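PDB 3GT5: N-acetylglucosamine 2-epimerase from Xylella fastidiosa, which belongs to the N-acylglucosamine 2-epimerase family and probably acts as an isomerase on N-acetylglucosamine or a related sugar. Local coordinates for residues G248-W253 with R274-V279; L257-R262 with C383-N388; Q312-A317 with D376-G381. All coordinates share one frame; numbering follows the deposited sequence.

Interaction 1: residues G248-W253 with R274-V279; sequences GHQTEW and RSLFDV
L276 and F277 of one helix meet Q250, T251 and W253 of another by van der Waals contact. The two helical segments, 248-253 and 274-279, lie on consecutive helices (247-263 and 269-284) that run roughly antiparallel, the segment axes coming within 8.0 Å at an angle of 148°. This up-and-down pairing is the building principle of the (alpha/alpha)6 barrel, the fold of this family, and L276 occupies the middle of the seam. Its CB lies 3.6 Å from the backbone O of Q250, while its two methyls reach different neighbours: CD1 of L276 makes an apolar contact with CB of W253 at 3.9 Å, and CD2 of L276 is 3.7 Å from OE1 of Q250. The Q250 chain, bent at chi2 (-56°), crosses the leucine at about a right angle. Beside this pair, the CG2 methyl of T251 approaches CD1 of the F277 ring obliquely, at 3.8 Å. With CG trans to the backbone N (chi1 178°), the phenylalanine ring is carried out beside this methyl, and the rings of Y331 and W334 also meet it in edge-to-face fashion.

The polar ends of Q250, T251 and W253 bond elsewhere. The Q250 amide is held at both ends, OE1 by the backbone N of V217 and NE2 by the O of Q246, so its orientation is fixed although the oxygen abuts a leucine methyl. T251 OG1 pairs with OG of S315 on helix 309-326. The indole of W253 swings off toward helices 172-189 and 192-211, and its NE1 bonds OE1 of Q172.

Chemically, then, the seam depends on van der Waals fit between buried side chains, with OE1 of Q250, OG1 of T251 and NE1 of W253 tying helix 247-263 to surrounding structure rather than to helix 269-284.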
# COMPACT_ATOMS: atom_id res chain seq x y z
N GLY A 248 4.01 9.16 -5.57
CA GLY A 248 3.32 7.88 -5.42
C GLY A 248 2.23 7.95 -4.39
O GLY A 248 1.22 7.27 -4.51
N HIS A 249 2.45 8.74 -3.36
CA HIS A 249 1.38 8.93 -2.35
C HIS A 249 0.29 9.87 -2.79
O HIS A 249 -0.88 9.71 -2.36
CB HIS A 249 1.98 9.29 -0.96
CG HIS A 249 2.66 8.16 -0.28
ND1 HIS A 249 3.59 8.35 0.74
CD2 HIS A 249 2.62 6.82 -0.48
CE1 HIS A 249 4.03 7.18 1.16
NE2 HIS A 249 3.46 6.23 0.44
N GLN A 250 0.61 10.81 -3.69
CA GLN A 250 -0.40 11.72 -4.21
C GLN A 250 -1.36 10.91 -5.10
O GLN A 250 -2.59 11.08 -5.04
CB GLN A 250 0.20 12.90 -4.97
CG GLN A 250 1.40 13.52 -4.31
CD GLN A 250 1.15 13.97 -2.90
OE1 GLN A 250 0.14 14.63 -2.64
NE2 GLN A 250 2.10 13.70 -2.00
N THR A 251 -0.77 10.06 -5.96
CA THR A 251 -1.57 9.24 -6.87
C THR A 251 -2.32 8.15 -6.12
O THR A 251 -3.47 7.84 -6.45
CB THR A 251 -0.77 8.70 -8.04
OG1 THR A 251 0.22 7.77 -7.57
CG2 THR A 251 -0.11 9.92 -8.81
N GLU A 252 -1.68 7.57 -5.10
CA GLU A 252 -2.36 6.59 -4.25
C GLU A 252 -3.57 7.21 -3.59
O GLU A 252 -4.63 6.57 -3.52
CB GLU A 252 -1.40 6.05 -3.21
CG GLU A 252 -1.94 4.93 -2.34
CD GLU A 252 -0.86 4.10 -1.63
OE1 GLU A 252 0.38 4.37 -1.73
OE2 GLU A 252 -1.24 3.12 -0.93
N TRP A 253 -3.45 8.43 -3.09
CA TRP A 253 -4.63 9.12 -2.54
C TRP A 253 -5.70 9.37 -3.62
O TRP A 253 -6.91 9.25 -3.35
CB TRP A 253 -4.23 10.44 -1.89
CG TRP A 253 -3.91 10.33 -0.45
CD1 TRP A 253 -2.70 10.53 0.16
CD2 TRP A 253 -4.83 9.97 0.59
NE1 TRP A 253 -2.81 10.32 1.50
CE2 TRP A 253 -4.11 10.00 1.80
CE3 TRP A 253 -6.20 9.63 0.61
CZ2 TRP A 253 -4.70 9.67 3.05
CZ3 TRP A 253 -6.78 9.32 1.85
CH2 TRP A 253 -6.04 9.37 3.04
N ARG A 274 -8.16 14.71 -8.91
CA ARG A 274 -7.55 15.26 -10.16
C ARG A 274 -6.41 16.23 -9.82
O ARG A 274 -5.35 16.19 -10.45
CB ARG A 274 -8.62 15.94 -11.03
CG ARG A 274 -9.67 14.98 -11.55
CD ARG A 274 -10.57 15.63 -12.59
NE ARG A 274 -9.78 15.97 -13.77
CZ ARG A 274 -10.27 16.19 -14.99
NH1 ARG A 274 -11.58 16.12 -15.21
NH2 ARG A 274 -9.44 16.50 -15.99
N SER A 275 -6.59 17.07 -8.81
CA SER A 275 -5.55 18.05 -8.41
C SER A 275 -4.29 17.32 -7.93
O SER A 275 -3.15 17.72 -8.26
CB SER A 275 -6.06 19.05 -7.35
OG SER A 275 -6.14 18.48 -6.02
N LEU A 276 -4.47 16.25 -7.15
CA LEU A 276 -3.33 15.52 -6.62
C LEU A 276 -2.56 14.80 -7.75
O LEU A 276 -1.30 14.83 -7.82
CB LEU A 276 -3.78 14.48 -5.59
CG LEU A 276 -4.31 15.10 -4.28
CD1 LEU A 276 -4.88 14.04 -3.31
CD2 LEU A 276 -3.23 15.96 -3.56
N PHE A 277 -3.32 14.11 -8.59
CA PHE A 277 -2.72 13.30 -9.65
C PHE A 277 -1.99 14.22 -10.66
O PHE A 277 -0.82 13.97 -10.99
CB PHE A 277 -3.77 12.46 -10.34
CG PHE A 277 -3.21 11.63 -11.48
CD1 PHE A 277 -2.93 10.30 -11.29
CD2 PHE A 277 -2.97 12.18 -12.73
CE1 PHE A 277 -2.41 9.50 -12.29
CE2 PHE A 277 -2.45 11.37 -13.76
CZ PHE A 277 -2.18 10.04 -13.53
N ASP A 278 -2.66 15.28 -11.11
CA ASP A 278 -2.17 16.12 -12.24
C ASP A 278 -0.86 16.77 -11.83
O ASP A 278 0.11 16.73 -12.59
CB ASP A 278 -3.17 17.21 -12.66
CG ASP A 278 -4.49 16.65 -13.24
OD1 ASP A 278 -4.65 15.42 -13.49
OD2 ASP A 278 -5.41 17.49 -13.42
N VAL A 279 -0.83 17.35 -10.65
CA VAL A 279 0.38 17.99 -10.14
C VAL A 279 1.50 16.99 -9.91
O VAL A 279 2.65 17.24 -10.33
CB VAL A 279 0.10 18.78 -8.85
CG1 VAL A 279 1.42 19.25 -8.21
CG2 VAL A 279 -0.82 19.93 -9.17

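Interaction 2: residues L257-R262 with C383-N388; sequences LLILDR and CHEVLN
OE2 of E385 takes three N-H groups at once, two from R262 and one from N388. The acid lies on helix 377-387 and the arginine on helix 247-263, so the salt bridge links two helices of the (alpha/alpha)6 barrel that lie far apart in sequence. R262 approaches end-on, with both terminal nitrogens directed at this one oxygen: NH2 of R262 is 2.8 Å from OE2 of E385, and NH1 of R262 is 3.1 Å from the same atom. The NH2 bond arrives nearly in line with the C-O bond, whereas NH1 comes on the syn side. The oxygen lies close to the guanidinium plane, and the carboxylate is turned from that plane by just 19°.

The third donor, ND2 of N388, reaches OE2 of E385 at 3.1 Å along an almost straight bond (171°) from above the carboxylate plane. The amide stands steeply to the guanidinium, and CB of N388 lies over one guanidinium face. Three donors on one oxygen would be expected to stabilise the ionised acid and limit rotation of its carboxylate.

R262 is solvent-exposed; I259 and R262 also touch L321 of helix 309-326. The bend of E385 at chi2 (52°) turns its carboxylate toward segment 257-262, where CD1 of I259 lies 3.6 Å from OE1 of E385.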
# COMPACT_ATOMS: atom_id res chain seq x y z
N LEU A 257 -9.50 8.20 -3.16
CA LEU A 257 -10.63 9.13 -3.29
C LEU A 257 -11.63 8.65 -4.36
O LEU A 257 -12.86 8.84 -4.22
CB LEU A 257 -10.14 10.53 -3.68
CG LEU A 257 -9.28 11.23 -2.67
CD1 LEU A 257 -8.77 12.60 -3.21
CD2 LEU A 257 -10.02 11.45 -1.34
N LEU A 258 -11.12 8.04 -5.43
CA LEU A 258 -12.01 7.51 -6.48
C LEU A 258 -12.71 6.19 -6.03
O LEU A 258 -13.82 5.91 -6.49
CB LEU A 258 -11.27 7.30 -7.81
CG LEU A 258 -11.26 8.52 -8.74
CD1 LEU A 258 -12.62 8.78 -9.47
CD2 LEU A 258 -10.83 9.75 -8.04
N ILE A 259 -12.11 5.45 -5.15
CA ILE A 259 -12.79 4.28 -4.54
C ILE A 259 -13.87 4.82 -3.58
O ILE A 259 -14.99 4.33 -3.59
CB ILE A 259 -11.82 3.36 -3.82
CG1 ILE A 259 -10.84 2.73 -4.83
CG2 ILE A 259 -12.61 2.24 -3.07
CD1 ILE A 259 -9.70 1.97 -4.21
N LEU A 260 -13.57 5.86 -2.82
CA LEU A 260 -14.59 6.47 -1.96
C LEU A 260 -15.77 6.97 -2.77
O LEU A 260 -16.93 6.83 -2.35
CB LEU A 260 -14.01 7.60 -1.13
CG LEU A 260 -13.23 7.13 0.09
CD1 LEU A 260 -12.24 8.22 0.52
CD2 LEU A 260 -14.18 6.78 1.27
N ASP A 261 -15.49 7.53 -3.95
CA ASP A 261 -16.51 8.14 -4.82
C ASP A 261 -17.51 7.09 -5.36
O ASP A 261 -18.65 7.41 -5.77
CB ASP A 261 -15.81 8.86 -5.96
CG ASP A 261 -16.75 9.42 -7.01
OD1 ASP A 261 -17.38 10.47 -6.77
OD2 ASP A 261 -16.84 8.81 -8.12
N ARG A 262 -17.05 5.86 -5.42
CA ARG A 262 -17.87 4.71 -5.76
C ARG A 262 -18.94 4.39 -4.69
O ARG A 262 -20.05 3.92 -5.03
CB ARG A 262 -16.94 3.52 -6.00
CG ARG A 262 -17.43 2.43 -6.89
CD ARG A 262 -16.42 1.24 -6.85
NE ARG A 262 -15.21 1.56 -7.62
CZ ARG A 262 -14.00 1.02 -7.47
NH1 ARG A 262 -13.73 0.13 -6.54
NH2 ARG A 262 -13.03 1.43 -8.27
N CYS A 383 -3.53 -4.00 -10.35
CA CYS A 383 -4.20 -4.76 -11.41
C CYS A 383 -5.61 -5.19 -10.97
O CYS A 383 -6.56 -5.09 -11.74
CB CYS A 383 -3.39 -5.98 -11.82
SG CYS A 383 -1.87 -5.48 -12.67
N HIS A 384 -5.74 -5.62 -9.73
CA HIS A 384 -7.07 -5.98 -9.21
C HIS A 384 -7.98 -4.77 -9.22
O HIS A 384 -9.17 -4.88 -9.53
CB HIS A 384 -7.02 -6.55 -7.78
CG HIS A 384 -6.39 -7.91 -7.66
ND1 HIS A 384 -6.96 -9.05 -8.19
CD2 HIS A 384 -5.27 -8.31 -7.02
CE1 HIS A 384 -6.22 -10.10 -7.88
NE2 HIS A 384 -5.17 -9.68 -7.18
N GLU A 385 -7.43 -3.61 -8.87
CA GLU A 385 -8.22 -2.39 -8.88
C GLU A 385 -8.66 -2.02 -10.31
O GLU A 385 -9.80 -1.67 -10.51
CB GLU A 385 -7.50 -1.19 -8.24
CG GLU A 385 -8.46 -0.00 -7.94
CD GLU A 385 -9.69 -0.45 -7.14
OE1 GLU A 385 -9.53 -1.08 -6.04
OE2 GLU A 385 -10.83 -0.21 -7.65
N VAL A 386 -7.77 -2.13 -11.29
CA VAL A 386 -8.14 -1.80 -12.67
C VAL A 386 -9.20 -2.77 -13.15
O VAL A 386 -10.11 -2.35 -13.90
CB VAL A 386 -6.97 -1.76 -13.63
CG1 VAL A 386 -7.44 -1.33 -15.05
CG2 VAL A 386 -5.90 -0.78 -13.08
N LEU A 387 -9.14 -4.02 -12.69
CA LEU A 387 -10.17 -5.01 -13.04
C LEU A 387 -11.58 -4.60 -12.57
O LEU A 387 -12.56 -5.06 -13.15
CB LEU A 387 -9.85 -6.41 -12.53
CG LEU A 387 -8.74 -7.08 -13.38
CD1 LEU A 387 -8.13 -8.28 -12.67
CD2 LEU A 387 -9.22 -7.38 -14.86
N ASN A 388 -11.68 -3.75 -11.56
CA ASN A 388 -12.98 -3.21 -11.15
C ASN A 388 -13.64 -2.23 -12.12
O ASN A 388 -14.82 -1.93 -11.97
CB ASN A 388 -12.87 -2.52 -9.78
CG ASN A 388 -12.69 -3.48 -8.64
OD1 ASN A 388 -13.10 -4.63 -8.71
ND2 ASN A 388 -12.06 -3.00 -7.55

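Interaction 3: residues Q312-A317 with D376-G381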
# COMPACT_ATOMS: atom_id res chain seq x y z
N GLN A 312 4.95 3.62 -9.75
CA GLN A 312 4.39 3.43 -11.05
C GLN A 312 3.02 2.74 -10.95
O GLN A 312 2.09 3.12 -11.64
CB GLN A 312 5.33 2.62 -11.94
CG GLN A 312 6.83 2.88 -11.78
CD GLN A 312 7.26 4.34 -11.82
OE1 GLN A 312 6.82 5.11 -12.67
NE2 GLN A 312 8.17 4.71 -10.93
N ALA A 313 2.94 1.73 -10.09
CA ALA A 313 1.72 0.88 -9.95
C ALA A 313 0.52 1.72 -9.41
O ALA A 313 -0.58 1.65 -9.91
CB ALA A 313 2.05 -0.32 -9.03
N GLU A 314 0.75 2.47 -8.35
CA GLU A 314 -0.32 3.24 -7.72
C GLU A 314 -0.83 4.30 -8.71
O GLU A 314 -2.03 4.62 -8.77
CB GLU A 314 0.14 3.92 -6.42
CG GLU A 314 0.40 2.94 -5.28
CD GLU A 314 -0.84 2.17 -4.80
OE1 GLU A 314 -1.99 2.69 -4.92
OE2 GLU A 314 -0.69 1.03 -4.31
N SER A 315 0.12 4.84 -9.50
CA SER A 315 -0.20 5.86 -10.43
C SER A 315 -1.03 5.34 -11.60
O SER A 315 -1.95 6.02 -12.06
CB SER A 315 1.05 6.61 -10.90
OG SER A 315 1.69 7.21 -9.79
N LEU A 316 -0.71 4.16 -12.12
CA LEU A 316 -1.54 3.62 -13.21
C LEU A 316 -2.92 3.20 -12.71
O LEU A 316 -3.88 3.31 -13.44
CB LEU A 316 -0.80 2.50 -14.00
CG LEU A 316 -0.42 1.23 -13.31
CD1 LEU A 316 -1.57 0.25 -13.29
CD2 LEU A 316 0.88 0.54 -13.93
N ALA A 317 -3.04 2.77 -11.45
CA ALA A 317 -4.35 2.41 -10.92
C ALA A 317 -5.20 3.68 -10.79
O ALA A 317 -6.37 3.71 -11.24
CB ALA A 317 -4.20 1.68 -9.54
N ASP A 376 4.74 -7.52 -3.79
CA ASP A 376 3.95 -7.13 -4.98
C ASP A 376 2.43 -6.98 -4.71
O ASP A 376 1.60 -7.06 -5.62
CB ASP A 376 4.25 -8.08 -6.17
CG ASP A 376 5.60 -7.76 -6.81
OD1 ASP A 376 5.62 -7.04 -7.84
OD2 ASP A 376 6.63 -8.18 -6.27
N TYR A 377 2.08 -6.78 -3.45
CA TYR A 377 0.77 -6.24 -3.07
C TYR A 377 0.46 -4.97 -3.86
O TYR A 377 -0.65 -4.82 -4.37
CB TYR A 377 0.68 -6.04 -1.51
CG TYR A 377 0.04 -4.72 -1.08
CD1 TYR A 377 -1.33 -4.61 -0.84
CD2 TYR A 377 0.81 -3.61 -0.93
CE1 TYR A 377 -1.91 -3.39 -0.41
CE2 TYR A 377 0.28 -2.40 -0.53
CZ TYR A 377 -1.06 -2.28 -0.29
OH TYR A 377 -1.49 -1.03 0.09
N HIS A 378 1.43 -4.07 -4.04
CA HIS A 378 1.15 -2.86 -4.78
C HIS A 378 0.89 -3.12 -6.26
O HIS A 378 0.02 -2.45 -6.85
CB HIS A 378 2.29 -1.84 -4.73
CG HIS A 378 2.42 -1.09 -3.46
ND1 HIS A 378 1.60 -0.03 -3.13
CD2 HIS A 378 3.31 -1.20 -2.45
CE1 HIS A 378 1.99 0.49 -1.98
NE2 HIS A 378 3.02 -0.20 -1.54
N THR A 379 1.63 -4.05 -6.88
CA THR A 379 1.50 -4.22 -8.32
C THR A 379 0.28 -5.08 -8.69
O THR A 379 -0.52 -4.73 -9.56
CB THR A 379 2.80 -4.78 -8.92
OG1 THR A 379 3.06 -6.08 -8.37
CG2 THR A 379 3.91 -3.85 -8.55
N MET A 380 0.14 -6.21 -8.02
CA MET A 380 -1.08 -7.02 -8.17
C MET A 380 -2.32 -6.29 -7.70
O MET A 380 -3.36 -6.36 -8.37
CB MET A 380 -0.94 -8.35 -7.42
CG MET A 380 0.03 -9.39 -8.09
SD MET A 380 0.08 -11.07 -7.31
CE MET A 380 0.96 -10.62 -5.77
N GLY A 381 -2.22 -5.57 -6.60
CA GLY A 381 -3.32 -4.72 -6.13
C GLY A 381 -3.81 -3.66 -7.13
O GLY A 381 -5.01 -3.42 -7.26
O HOH W 1 -1.91 -0.51 -5.83
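A313 and T379 bring their helices closest, with CA atoms 5.4 Å apart and the axes of 312-317 and 377-381 separated by 8.6 Å at an angle of 24°, so the two run side by side in nearly the same direction. The small side chain of A313 fits this close approach: its CB points at the partner helix and lies 3.7 Å from the backbone O of H378 and 4.0 Å from CG2 of T379.

The polar link is a histidine-carboxylate hydrogen bond. ND1 of H378 donates to OE2 of E314 at 2.8 Å, nearly straight (167°). The acceptor lies close to the imidazole plane and is met on its anti side, while the carboxylate stands almost upright to the ring. A bend at chi2 of E314 carries the acid across to the histidine. OE1, the other oxygen of E314, forms a salt bridge with K255, so each oxygen has a different partner.

The near-parallel pairing is as expected for inner-ring helices of an (alpha/alpha)6 barrel, where relatives form their sugar-binding pocket; the burial of H378 and E314 near the middle of the chain is consistent with such a location. A water donates to the backbone O of H378 at 2.9 Å; its link to OE2 of E314 is doubtfully short. CE2 of Y377 sits over the centre of one face of the H378 ring. At the start of helix 377-387, OG1 of T379 donates at 2.8 Å to OD1 of D376, which accepts with its anti lone pair, away from the other carboxylate oxygen, and also takes the backbone N-H of W354.

How the interactions relate
Two helices are shared among the contacts: 247-263 serves interactions 1 and 2, and 377-387 serves 2 and 3. Their centres lie about 12 to 14 Å from one another. Interactions 1 and 3 share no helix but touch through side chains of helix 309-326: besides the T251-S315 link, a probable hydrogen bond with 2.7 Å between OG1 and OG, CG of E252 packs 3.4 Å from OE1 of E314. Interactions 1 and 2 touch through L276 CD1 and L257 CD1, 4.1 Å apart. Interaction 3, nested within the chain loop closed by interaction 2, has its centre about 8 Å from the chain centre, against 14 Å for the others, consistent with a place near the barrel axis, where relatives bind sugars.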